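Local coordinates for chloramphenicol acetyltransferase (PDB 6PXA), which probably transfers an acetyl group from acetyl-CoA to chloramphenicol, as a trimeric member of the hexapeptide-repeat acyltransferases, at residues 29-34 / 75-80; 81-86 / 128-133; 18-23 / 41-46. All blocks are in the same frame, centred on the assembly; numbering follows the deposited sequence. Where two conformers were deposited one is given.

Contact 1 of 3, residues 29-34 / 75-80. With TCH (taurocholic acid), chain M.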
loop_
_atom_site.group_PDB
_atom_site.type_symbol
_atom_site.label_atom_id
_atom_site.label_comp_id
_atom_site.label_asym_id
_atom_site.label_seq_id
_atom_site.Cartn_x
_atom_site.Cartn_y
_atom_site.Cartn_z
ATOM N N ASP B 29 -4.655 -21.615 -17.976
ATOM C CA ASP B 29 -5.203 -20.960 -19.158
ATOM C C ASP B 29 -6.016 -19.720 -18.805
ATOM O O ASP B 29 -6.738 -19.692 -17.801
ATOM C CB ASP B 29 -6.106 -21.912 -19.935
ATOM C CG ASP B 29 -5.403 -23.170 -20.388
ATOM O OD1 ASP B 29 -4.192 -23.136 -20.638
ATOM O OD2 ASP B 29 -6.091 -24.187 -20.519
ATOM N N TYR B 30 -5.891 -18.701 -19.664
ATOM C CA TYR B 30 -6.704 -17.479 -19.708
ATOM C C TYR B 30 -6.392 -16.491 -18.589
ATOM O O TYR B 30 -6.633 -15.296 -18.750
ATOM C CB TYR B 30 -8.196 -17.844 -19.747
ATOM C CG TYR B 30 -8.545 -18.596 -21.033
ATOM C CD1 TYR B 30 -8.631 -17.922 -22.241
ATOM C CD2 TYR B 30 -8.746 -19.965 -21.035
ATOM C CE1 TYR B 30 -8.917 -18.580 -23.413
ATOM C CE2 TYR B 30 -9.042 -20.651 -22.215
ATOM C CZ TYR B 30 -9.124 -19.949 -23.401
ATOM O OH TYR B 30 -9.412 -20.610 -24.580
ATOM N N SER B 31 -5.812 -16.943 -17.481
ATOM C CA SER B 31 -5.434 -16.011 -16.425
ATOM C C SER B 31 -4.559 -14.891 -16.978
ATOM O O SER B 31 -3.659 -15.126 -17.795
ATOM C CB SER B 31 -4.705 -16.769 -15.318
ATOM O OG SER B 31 -5.546 -17.794 -14.855
ATOM N N TYR B 32 -4.841 -13.658 -16.530
ATOM C CA TYR B 32 -4.213 -12.468 -17.083
ATOM C C TYR B 32 -3.820 -11.503 -15.971
ATOM O O TYR B 32 -4.408 -11.487 -14.887
ATOM C CB TYR B 32 -5.158 -11.724 -18.055
ATOM C CG TYR B 32 -6.329 -11.025 -17.367
ATOM C CD1 TYR B 32 -7.543 -11.683 -17.167
ATOM C CD2 TYR B 32 -6.222 -9.711 -16.915
ATOM C CE1 TYR B 32 -8.601 -11.060 -16.536
ATOM C CE2 TYR B 32 -7.281 -9.081 -16.273
ATOM C CZ TYR B 32 -8.468 -9.752 -16.100
ATOM O OH TYR B 32 -9.537 -9.142 -15.477
ATOM N N TYR B 33 -2.859 -10.640 -16.290
ATOM C CA TYR B 33 -2.455 -9.532 -15.430
ATOM C C TYR B 33 -2.725 -8.231 -16.174
ATOM O O TYR B 33 -2.235 -8.042 -17.294
ATOM C CB TYR B 33 -0.969 -9.654 -15.059
ATOM C CG TYR B 33 -0.372 -8.495 -14.266
ATOM C CD1 TYR B 33 -0.924 -8.098 -13.056
ATOM C CD2 TYR B 33 0.764 -7.821 -14.716
ATOM C CE1 TYR B 33 -0.371 -7.042 -12.308
ATOM C CE2 TYR B 33 1.319 -6.753 -13.967
ATOM C CZ TYR B 33 0.731 -6.378 -12.762
ATOM O OH TYR B 33 1.237 -5.332 -11.990
ATOM N N SER B 34 -3.479 -7.333 -15.551
ATOM C CA SER B 34 -3.765 -6.006 -16.111
ATOM C C SER B 34 -2.961 -4.995 -15.298
ATOM O O SER B 34 -3.454 -4.443 -14.310
ATOM C CB SER B 34 -5.258 -5.694 -16.073
ATOM O OG SER B 34 -5.789 -5.938 -14.778
ATOM N N LYS B 75 -6.678 -21.417 -13.541
ATOM C CA LYS B 75 -7.276 -20.933 -14.770
ATOM C C LYS B 75 -8.283 -19.833 -14.466
ATOM O O LYS B 75 -8.886 -19.799 -13.389
ATOM C CB LYS B 75 -7.982 -22.068 -15.503
ATOM C CG LYS B 75 -7.086 -23.254 -15.826
ATOM C CD LYS B 75 -7.923 -24.438 -16.270
ATOM C CE LYS B 75 -7.083 -25.632 -16.601
ATOM N NZ LYS B 75 -7.946 -26.758 -17.106
ATOM N N PHE B 76 -8.464 -18.938 -15.435
ATOM C CA PHE B 76 -9.553 -17.971 -15.396
ATOM C C PHE B 76 -9.415 -17.002 -14.228
ATOM O O PHE B 76 -10.417 -16.568 -13.644
ATOM C CB PHE B 76 -10.894 -18.691 -15.343
ATOM C CG PHE B 76 -11.230 -19.420 -16.616
ATOM C CD1 PHE B 76 -11.434 -18.725 -17.785
ATOM C CD2 PHE B 76 -11.311 -20.804 -16.650
ATOM C CE1 PHE B 76 -11.743 -19.393 -18.973
ATOM C CE2 PHE B 76 -11.629 -21.473 -17.837
ATOM C CZ PHE B 76 -11.835 -20.765 -18.992
ATOM N N CYS B 77 -8.178 -16.672 -13.871
ATOM C CA CYS B 77 -7.920 -15.746 -12.783
ATOM C C CYS B 77 -7.725 -14.345 -13.334
ATOM O O CYS B 77 -7.184 -14.152 -14.425
ATOM C CB CYS B 77 -6.689 -16.157 -11.968
ATOM S SG CYS B 77 -6.977 -17.608 -10.971
ATOM N N SER B 78 -8.188 -13.374 -12.568
ATOM C CA SER B 78 -8.110 -11.959 -12.928
ATOM C C SER B 78 -7.216 -11.300 -11.900
ATOM O O SER B 78 -7.581 -11.230 -10.724
ATOM C CB SER B 78 -9.491 -11.298 -12.945
ATOM O OG SER B 78 -10.315 -11.895 -13.938
ATOM N N ILE B 79 -6.045 -10.840 -12.331
ATOM C CA ILE B 79 -5.057 -10.253 -11.427
ATOM C C ILE B 79 -4.913 -8.767 -11.758
ATOM O O ILE B 79 -4.391 -8.400 -12.820
ATOM C CB ILE B 79 -3.710 -10.984 -11.500
ATOM C CG1 ILE B 79 -3.904 -12.466 -11.134
ATOM C CG2 ILE B 79 -2.716 -10.304 -10.562
ATOM C CD1 ILE B 79 -2.598 -13.238 -11.018
ATOM N N ALA B 80 -5.330 -7.901 -10.831
ATOM C CA ALA B 80 -5.342 -6.466 -11.102
ATOM C C ALA B 80 -3.987 -5.813 -10.818
ATOM O O ALA B 80 -3.087 -6.407 -10.207
ATOM C CB ALA B 80 -6.443 -5.767 -10.291
HETATM C C1 TCH M . -13.512 -0.089 -19.630
HETATM C C2 TCH M . -13.746 -0.247 -21.177
HETATM C C3 TCH M . -15.193 -0.740 -21.466
HETATM O O3 TCH M . -15.320 -0.999 -22.811
HETATM C C4 TCH M . -15.583 -2.033 -20.650
HETATM C C5 TCH M . -15.278 -1.917 -19.136
HETATM C C6 TCH M . -15.593 -3.243 -18.388
HETATM C C7 TCH M . -14.492 -4.366 -18.589
HETATM O O7 TCH M . -14.586 -4.874 -19.876
HETATM C C8 TCH M . -13.067 -3.821 -18.337
HETATM C C9 TCH M . -12.813 -2.524 -19.210
HETATM C C10 TCH M . -13.821 -1.404 -18.871
HETATM C C11 TCH M . -11.343 -2.087 -19.044
HETATM C C12 TCH M . -10.360 -3.122 -19.260
HETATM O O12 TCH M . -10.258 -3.477 -20.613
HETATM C C13 TCH M . -10.731 -4.512 -18.477
HETATM C C14 TCH M . -12.000 -4.887 -18.764
HETATM C C15 TCH M . -12.200 -6.231 -17.906
HETATM C C16 TCH M . -10.919 -6.898 -18.052
HETATM C C17 TCH M . -10.003 -5.925 -18.818
HETATM C C18 TCH M . -10.552 -4.242 -16.975
HETATM C C19 TCH M . -13.726 -1.074 -17.373
HETATM O O1S TCH M . -9.247 -13.032 -24.081
HETATM C C20 TCH M . -8.619 -6.099 -18.397
HETATM C C21 TCH M . -7.595 -5.158 -19.091
HETATM C C22 TCH M . -8.267 -7.518 -18.906
HETATM C C23 TCH M . -8.173 -7.591 -20.424
HETATM C C24 TCH M . -7.869 -9.017 -20.857
HETATM N N24 TCH M . -8.944 -9.972 -20.954
HETATM O O24 TCH M . -6.766 -9.343 -21.096
HETATM C C25 TCH M . -8.681 -11.335 -21.376
HETATM C C26 TCH M . -10.034 -12.006 -21.531
HETATM S S26 TCH M . -9.887 -13.450 -22.618
HETATM O O2S TCH M . -8.835 -14.468 -21.858
HETATM O O3S TCH M . -11.406 -14.076 -22.770
#
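S31 places a side-chain oxygen in the backbone ladder: its OG accepts C77 N at 3.0 Å, and the same hydroxyl is hydrogen-bonded to the carbonyl of G74. The torsion that sets OG anti to the carbonyl carbon (chi1 -57°) turns it to this amide. On either side of that bond the ladder is made of backbone groups, F76 N to D29 O before it and then Y32 N to C77 O, I79 N to Y32 O and S34 N to I79 O, the last nearly straight at 168°. Strands 32-34 and 78-80 run parallel, with axes 5.0 Å apart. The ring of Y32 lies between two partners: I79 N over one face, and on the opposite face C22 of taurocholic acid, 3.2 Å from Y32 CE2. Y30 and F76 lie side by side with near-parallel planes, but their centroids are 5.2 Å apart and the rings barely overlap. F108 and F101 of the second subunit meet these two rings. The bile salt also accepts S104 N of that subunit, so its pocket straddles the interface. Parallel strands one coil apart, joined in register, are characteristic of a parallel beta-helix, left-handed in the hexapeptide-repeat family to which this protein belongs.

Contact 2 of 3, residues 81-86 / 128-133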
loop_
_atom_site.group_PDB
_atom_site.type_symbol
_atom_site.label_atom_id
_atom_site.label_comp_id
_atom_site.label_asym_id
_atom_site.label_seq_id
_atom_site.Cartn_x
_atom_site.Cartn_y
_atom_site.Cartn_z
ATOM N N SER B 81 -3.864 -4.554 -11.247
ATOM C CA SER B 81 -2.566 -3.879 -11.279
ATOM C C SER B 81 -1.946 -3.808 -9.886
ATOM O O SER B 81 -2.637 -3.574 -8.887
ATOM C CB SER B 81 -2.719 -2.477 -11.857
ATOM O OG SER B 81 -1.464 -1.910 -12.214
ATOM N N GLY B 82 -0.638 -4.045 -9.819
ATOM C CA GLY B 82 0.084 -3.934 -8.569
ATOM C C GLY B 82 -0.156 -5.036 -7.563
ATOM O O GLY B 82 0.420 -4.985 -6.471
ATOM N N ALA B 83 -0.990 -6.020 -7.872
ATOM C CA ALA B 83 -1.090 -7.176 -6.997
ATOM C C ALA B 83 0.286 -7.838 -6.860
ATOM O O ALA B 83 1.092 -7.843 -7.793
ATOM C CB ALA B 83 -2.133 -8.157 -7.537
ATOM N N THR B 84 0.590 -8.318 -5.663
ATOM C CA THR B 84 1.946 -8.739 -5.328
ATOM C C THR B 84 1.918 -10.109 -4.669
ATOM O O THR B 84 1.145 -10.340 -3.723
ATOM C CB THR B 84 2.627 -7.717 -4.402
ATOM O OG1 THR B 84 2.765 -6.469 -5.099
ATOM C CG2 THR B 84 4.010 -8.202 -4.013
ATOM N N PHE B 85 2.745 -11.017 -5.190
ATOM C CA PHE B 85 2.999 -12.329 -4.597
ATOM C C PHE B 85 4.384 -12.318 -3.961
ATOM O O PHE B 85 5.404 -12.197 -4.654
ATOM C CB PHE B 85 2.877 -13.427 -5.648
ATOM C CG PHE B 85 1.517 -13.465 -6.290
ATOM C CD1 PHE B 85 0.476 -14.159 -5.688
ATOM C CD2 PHE B 85 1.273 -12.767 -7.462
ATOM C CE1 PHE B 85 -0.785 -14.173 -6.266
ATOM C CE2 PHE B 85 0.016 -12.768 -8.046
ATOM C CZ PHE B 85 -1.017 -13.489 -7.437
ATOM N N MET B 86 4.423 -12.428 -2.648
ATOM C CA MET B 86 5.706 -12.422 -1.952
ATOM C C MET B 86 6.235 -13.847 -1.867
ATOM O O MET B 86 5.590 -14.712 -1.267
ATOM C CB MET B 86 5.557 -11.810 -0.567
ATOM C CG MET B 86 5.082 -10.331 -0.630
ATOM S SD MET B 86 6.271 -9.153 -1.229
ATOM C CE MET B 86 7.249 -8.947 0.268
ATOM N N VAL B 128 -10.279 -16.904 -9.694
ATOM C CA VAL B 128 -9.963 -16.031 -8.562
ATOM C C VAL B 128 -9.669 -14.640 -9.077
ATOM O O VAL B 128 -8.905 -14.466 -10.036
ATOM C CB VAL B 128 -8.785 -16.588 -7.732
ATOM C CG1 VAL B 128 -8.323 -15.567 -6.681
ATOM C CG2 VAL B 128 -9.182 -17.881 -7.062
ATOM N N TRP B 129 -10.345 -13.652 -8.488
ATOM C CA TRP B 129 -10.188 -12.241 -8.814
ATOM C C TRP B 129 -9.378 -11.596 -7.697
ATOM O O TRP B 129 -9.788 -11.639 -6.533
ATOM C CB TRP B 129 -11.563 -11.587 -8.943
ATOM C CG TRP B 129 -11.580 -10.113 -9.208
ATOM C CD1 TRP B 129 -10.615 -9.357 -9.811
ATOM C CD2 TRP B 129 -12.648 -9.221 -8.885
ATOM N NE1 TRP B 129 -11.015 -8.031 -9.867
ATOM C CE2 TRP B 129 -12.264 -7.930 -9.316
ATOM C CE3 TRP B 129 -13.890 -9.386 -8.264
ATOM C CZ2 TRP B 129 -13.072 -6.814 -9.136
ATOM C CZ3 TRP B 129 -14.692 -8.266 -8.089
ATOM C CH2 TRP B 129 -14.274 -7.006 -8.520
ATOM N N ILE B 130 -8.228 -11.025 -8.046
ATOM C CA ILE B 130 -7.300 -10.434 -7.074
ATOM C C ILE B 130 -7.208 -8.942 -7.366
ATOM O O ILE B 130 -6.621 -8.524 -8.374
ATOM C CB ILE B 130 -5.908 -11.096 -7.107
ATOM C CG1 ILE B 130 -6.015 -12.603 -6.823
ATOM C CG2 ILE B 130 -4.944 -10.408 -6.120
ATOM C CD1 ILE B 130 -4.701 -13.322 -6.834
ATOM N N GLY B 131 -7.764 -8.142 -6.468
ATOM C CA GLY B 131 -7.852 -6.714 -6.678
ATOM C C GLY B 131 -6.507 -6.013 -6.629
ATOM O O GLY B 131 -5.456 -6.577 -6.275
ATOM N N SER B 132 -6.569 -4.717 -6.952
ATOM C CA SER B 132 -5.366 -3.934 -7.182
ATOM C C SER B 132 -4.587 -3.781 -5.885
ATOM O O SER B 132 -5.164 -3.525 -4.827
ATOM C CB SER B 132 -5.714 -2.562 -7.750
ATOM O OG SER B 132 -4.524 -1.859 -8.112
ATOM N N GLU B 133 -3.279 -4.006 -5.963
ATOM C CA GLU B 133 -2.355 -3.737 -4.860
ATOM C C GLU B 133 -2.611 -4.631 -3.653
ATOM O O GLU B 133 -2.108 -4.365 -2.541
ATOM C CB GLU B 133 -2.410 -2.233 -4.478
ATOM C CG GLU B 133 -1.799 -1.365 -5.565
ATOM C CD GLU B 133 -1.672 0.110 -5.192
ATOM O OE1 GLU B 133 -1.580 0.901 -6.130
ATOM O OE2 GLU B 133 -1.641 0.463 -3.994
#
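F85 meets I130 tip to tip, with the ring offering its edge: I130 CD1 sits near the ring plane, 3.7 Å from F85 CZ, and neither face of the ring takes a partner from 128-133. I130 can serve two neighbours because its branches diverge; with CG1 anti to the carbonyl carbon and the chain extended beyond it (chi2 -180°), CD1 reaches F85 while CG2 lies 3.9 Å from A83 CB. The polar half of the contact converges on one carbonyl. S81 O accepts S132 OG at 2.7 Å, the donor tilted 29° from the carbonyl plane, and also a weak bond from E133 N at 3.0 Å, bent to 134°. Beside it, E133 CA makes a C-H...O contact with G82 O at 3.4 Å. The same G82 O accepts T84 OG1 from above its plane. The E133 carboxylate has its partners outside 81-86: OE2 forms a salt bridge with R151, and OE1 accepts H38 of the same chain and forms a salt bridge with R48 of the second subunit, tying this bend to the trimer interface. G82 and E133 both have positive phi, and S81 lies 5.0 Å from S132 between CA atoms. Such positive-phi bends, stacked from one coil to the next and here backed by A83, I130 and F85, are the corners of a hexapeptide-repeat left-handed beta-helix.

Contact 3 of 3, residues 18-23 / 41-46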
loop_
_atom_site.group_PDB
_atom_site.type_symbol
_atom_site.label_atom_id
_atom_site.label_comp_id
_atom_site.label_asym_id
_atom_site.label_seq_id
_atom_site.Cartn_x
_atom_site.Cartn_y
_atom_site.Cartn_z
ATOM N N GLU B 18 1.036 -17.560 -21.792
ATOM C CA GLU B 18 1.870 -17.357 -22.971
ATOM C C GLU B 18 3.103 -16.513 -22.689
ATOM O O GLU B 18 4.010 -16.471 -23.529
ATOM C CB GLU B 18 1.063 -16.697 -24.100
ATOM C CG GLU B 18 0.632 -15.259 -23.836
ATOM C CD GLU B 18 -0.058 -14.610 -25.039
ATOM O OE1 GLU B 18 -0.150 -13.357 -25.083
ATOM O OE2 GLU B 18 -0.505 -15.355 -25.940
ATOM N N GLN B 19 3.164 -15.847 -21.539
ATOM C CA GLN B 19 4.243 -14.911 -21.248
ATOM C C GLN B 19 5.254 -15.437 -20.244
ATOM O O GLN B 19 6.460 -15.260 -20.439
ATOM C CB GLN B 19 3.668 -13.582 -20.726
ATOM C CG GLN B 19 4.747 -12.587 -20.400
ATOM C CD GLN B 19 4.193 -11.250 -19.976
ATOM O OE1 GLN B 19 3.450 -11.152 -19.000
ATOM N NE2 GLN B 19 4.540 -10.209 -20.722
ATOM N N VAL B 20 4.789 -16.120 -19.197
ATOM C CA VAL B 20 5.631 -16.406 -18.037
ATOM C C VAL B 20 6.743 -17.375 -18.399
ATOM O O VAL B 20 6.543 -18.327 -19.162
ATOM C CB VAL B 20 4.750 -16.938 -16.895
ATOM C CG1 VAL B 20 5.579 -17.580 -15.819
ATOM C CG2 VAL B 20 3.880 -15.776 -16.340
ATOM N N LYS B 21 7.933 -17.136 -17.852
ATOM C CA LYS B 21 9.096 -17.941 -18.182
ATOM C C LYS B 21 9.799 -18.552 -16.981
ATOM O O LYS B 21 10.544 -19.524 -17.157
ATOM C CB LYS B 21 10.111 -17.103 -18.977
ATOM C CG LYS B 21 9.557 -16.571 -20.299
ATOM C CD LYS B 21 10.663 -16.513 -21.342
ATOM C CE LYS B 21 10.135 -16.229 -22.736
ATOM N NZ LYS B 21 11.172 -16.540 -23.776
ATOM N N ASN B 22 9.572 -18.045 -15.784
ATOM C CA ASN B 22 10.235 -18.579 -14.611
ATOM C C ASN B 22 9.822 -20.030 -14.409
ATOM O O ASN B 22 8.625 -20.306 -14.241
ATOM C CB ASN B 22 9.880 -17.749 -13.380
ATOM C CG ASN B 22 10.757 -18.061 -12.184
ATOM O OD1 ASN B 22 11.223 -19.190 -12.018
ATOM N ND2 ASN B 22 10.981 -17.058 -11.338
ATOM N N PRO B 23 10.764 -20.976 -14.386
ATOM C CA PRO B 23 10.382 -22.377 -14.152
ATOM C C PRO B 23 9.694 -22.583 -12.816
ATOM O O PRO B 23 9.069 -23.633 -12.603
ATOM C CB PRO B 23 11.725 -23.131 -14.225
ATOM C CG PRO B 23 12.778 -22.106 -13.985
ATOM C CD PRO B 23 12.222 -20.809 -14.534
ATOM N N THR B 41 6.087 -5.841 -16.229
ATOM C CA THR B 41 5.459 -7.134 -16.463
ATOM C C THR B 41 5.153 -7.845 -15.156
ATOM O O THR B 41 5.735 -7.562 -14.099
ATOM C CB THR B 41 6.349 -8.075 -17.272
ATOM O OG1 THR B 41 7.499 -8.423 -16.484
ATOM C CG2 THR B 41 6.803 -7.465 -18.598
ATOM N N PHE B 42 4.260 -8.828 -15.268
ATOM C CA PHE B 42 3.880 -9.665 -14.139
ATOM C C PHE B 42 5.107 -10.250 -13.433
ATOM O O PHE B 42 5.214 -10.194 -12.202
ATOM C CB PHE B 42 2.954 -10.772 -14.650
ATOM C CG PHE B 42 2.466 -11.710 -13.582
ATOM C CD1 PHE B 42 1.502 -11.306 -12.689
ATOM C CD2 PHE B 42 2.941 -13.009 -13.511
ATOM C CE1 PHE B 42 1.037 -12.165 -11.710
ATOM C CE2 PHE B 42 2.477 -13.880 -12.537
ATOM C CZ PHE B 42 1.527 -13.454 -11.632
ATOM N N GLU B 43 6.061 -10.805 -14.200
ATOM C CA GLU B 43 7.217 -11.458 -13.584
ATOM C C GLU B 43 8.236 -10.485 -13.015
ATOM O O GLU B 43 9.059 -10.891 -12.192
ATOM C CB GLU B 43 7.934 -12.385 -14.582
ATOM C CG GLU B 43 7.171 -13.670 -14.824
ATOM C CD GLU B 43 8.008 -14.705 -15.569
ATOM O OE1 GLU B 43 8.443 -14.434 -16.704
ATOM O OE2 GLU B 43 8.233 -15.785 -14.997
ATOM N N GLU B 44 8.219 -9.219 -13.411
ATOM C CA GLU B 44 9.212 -8.323 -12.839
ATOM C C GLU B 44 8.668 -7.444 -11.727
ATOM O O GLU B 44 9.464 -6.869 -10.990
ATOM C CB GLU B 44 9.862 -7.466 -13.924
ATOM C CG GLU B 44 8.947 -6.592 -14.681
ATOM C CD GLU B 44 9.565 -6.111 -15.977
ATOM O OE1 GLU B 44 8.991 -5.203 -16.611
ATOM O OE2 GLU B 44 10.624 -6.645 -16.365
ATOM N N GLN B 45 7.353 -7.394 -11.531
ATOM C CA GLN B 45 6.709 -6.435 -10.626
ATOM C C GLN B 45 5.765 -7.098 -9.631
ATOM O O GLN B 45 5.748 -6.736 -8.456
ATOM C CB GLN B 45 5.937 -5.406 -11.494
ATOM C CG GLN B 45 5.159 -4.346 -10.731
ATOM C CD GLN B 45 6.067 -3.357 -10.047
ATOM O OE1 GLN B 45 7.186 -3.125 -10.490
ATOM N NE2 GLN B 45 5.592 -2.771 -8.955
ATOM N N ALA B 46 4.982 -8.072 -10.075
ATOM C CA ALA B 46 3.982 -8.724 -9.242
ATOM C C ALA B 46 4.533 -9.907 -8.459
ATOM O O ALA B 46 4.096 -10.159 -7.329
ATOM C CB ALA B 46 2.816 -9.200 -10.122
HETATM O O HOH W 1 2.679 -8.987 -17.708
HETATM O O HOH W 2 5.630 -11.500 -16.927
#
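V20 and E43 are the closest backbone pair, CA to CA 6.8 Å, where the irregular loop 18-23 passes the first residues of helix 42-46. The E43 side chain leaves the helix with CG anti to the carbonyl carbon and extends onward (chi2 -168°), which carries its carboxylate to two successive loop amides. N22 N meets OE2 of E43 at 2.7 Å on the syn lone pair, with a fairly straight N-H...O angle of 158°. K21 N approaches E43 OE1 at 3.0 Å from above the carboxylate plane, and has a weak, longer bond to OE2 as well. The two carboxylate oxygens thus hold two consecutive backbone N-H groups of the loop. The helix itself starts with a capping box: T41 OG1 accepts E44 N, and E44 OE1 in return accepts T41 N. The amides of F42 and E43, between the two box residues, are reached through water. One water donates to Q19 OE1 at 2.6 Å and accepts F42 N at 2.9 Å; a second accepts E43 N at 2.8 Å and gives Q19 OE1 a weak bond. OE1 of Q19 is thus tied to the helix start through water; no direct hydrogen bond joins them. On the apolar side, V20 CG2 lies 4.1 Å from CD2 of F42, obliquely to the ring, and V20 and E43 also pack on I25 of strand 25-27.

How the contacts relate
Contact 1 and contact 2 lie about 10 Å apart between centres, with contact 3 about 12 Å from the first and 14 Å from the second. Contacts 1 and 3 alternate along the chain (18-23, 29-34, 41-46, 75-80), whereas contact 2 begins directly after 75-80. Strand 78-80 joins contacts 1 and 2, since strand 129-130 is its next neighbour in the sheet and A80 N probably bonds I130 O at 2.8 Å. F42 of contact 3 links all three: its CE1 lies 3.9 Å from I79 CD1 and from F85 CE2. Consecutive coils are thereby stacked in one beta-helix, with helix 42-46 leading from strand 32-34 into strand 47-48, the neighbour of 84-86, while contacts 1 and 2 also touch the second subunit.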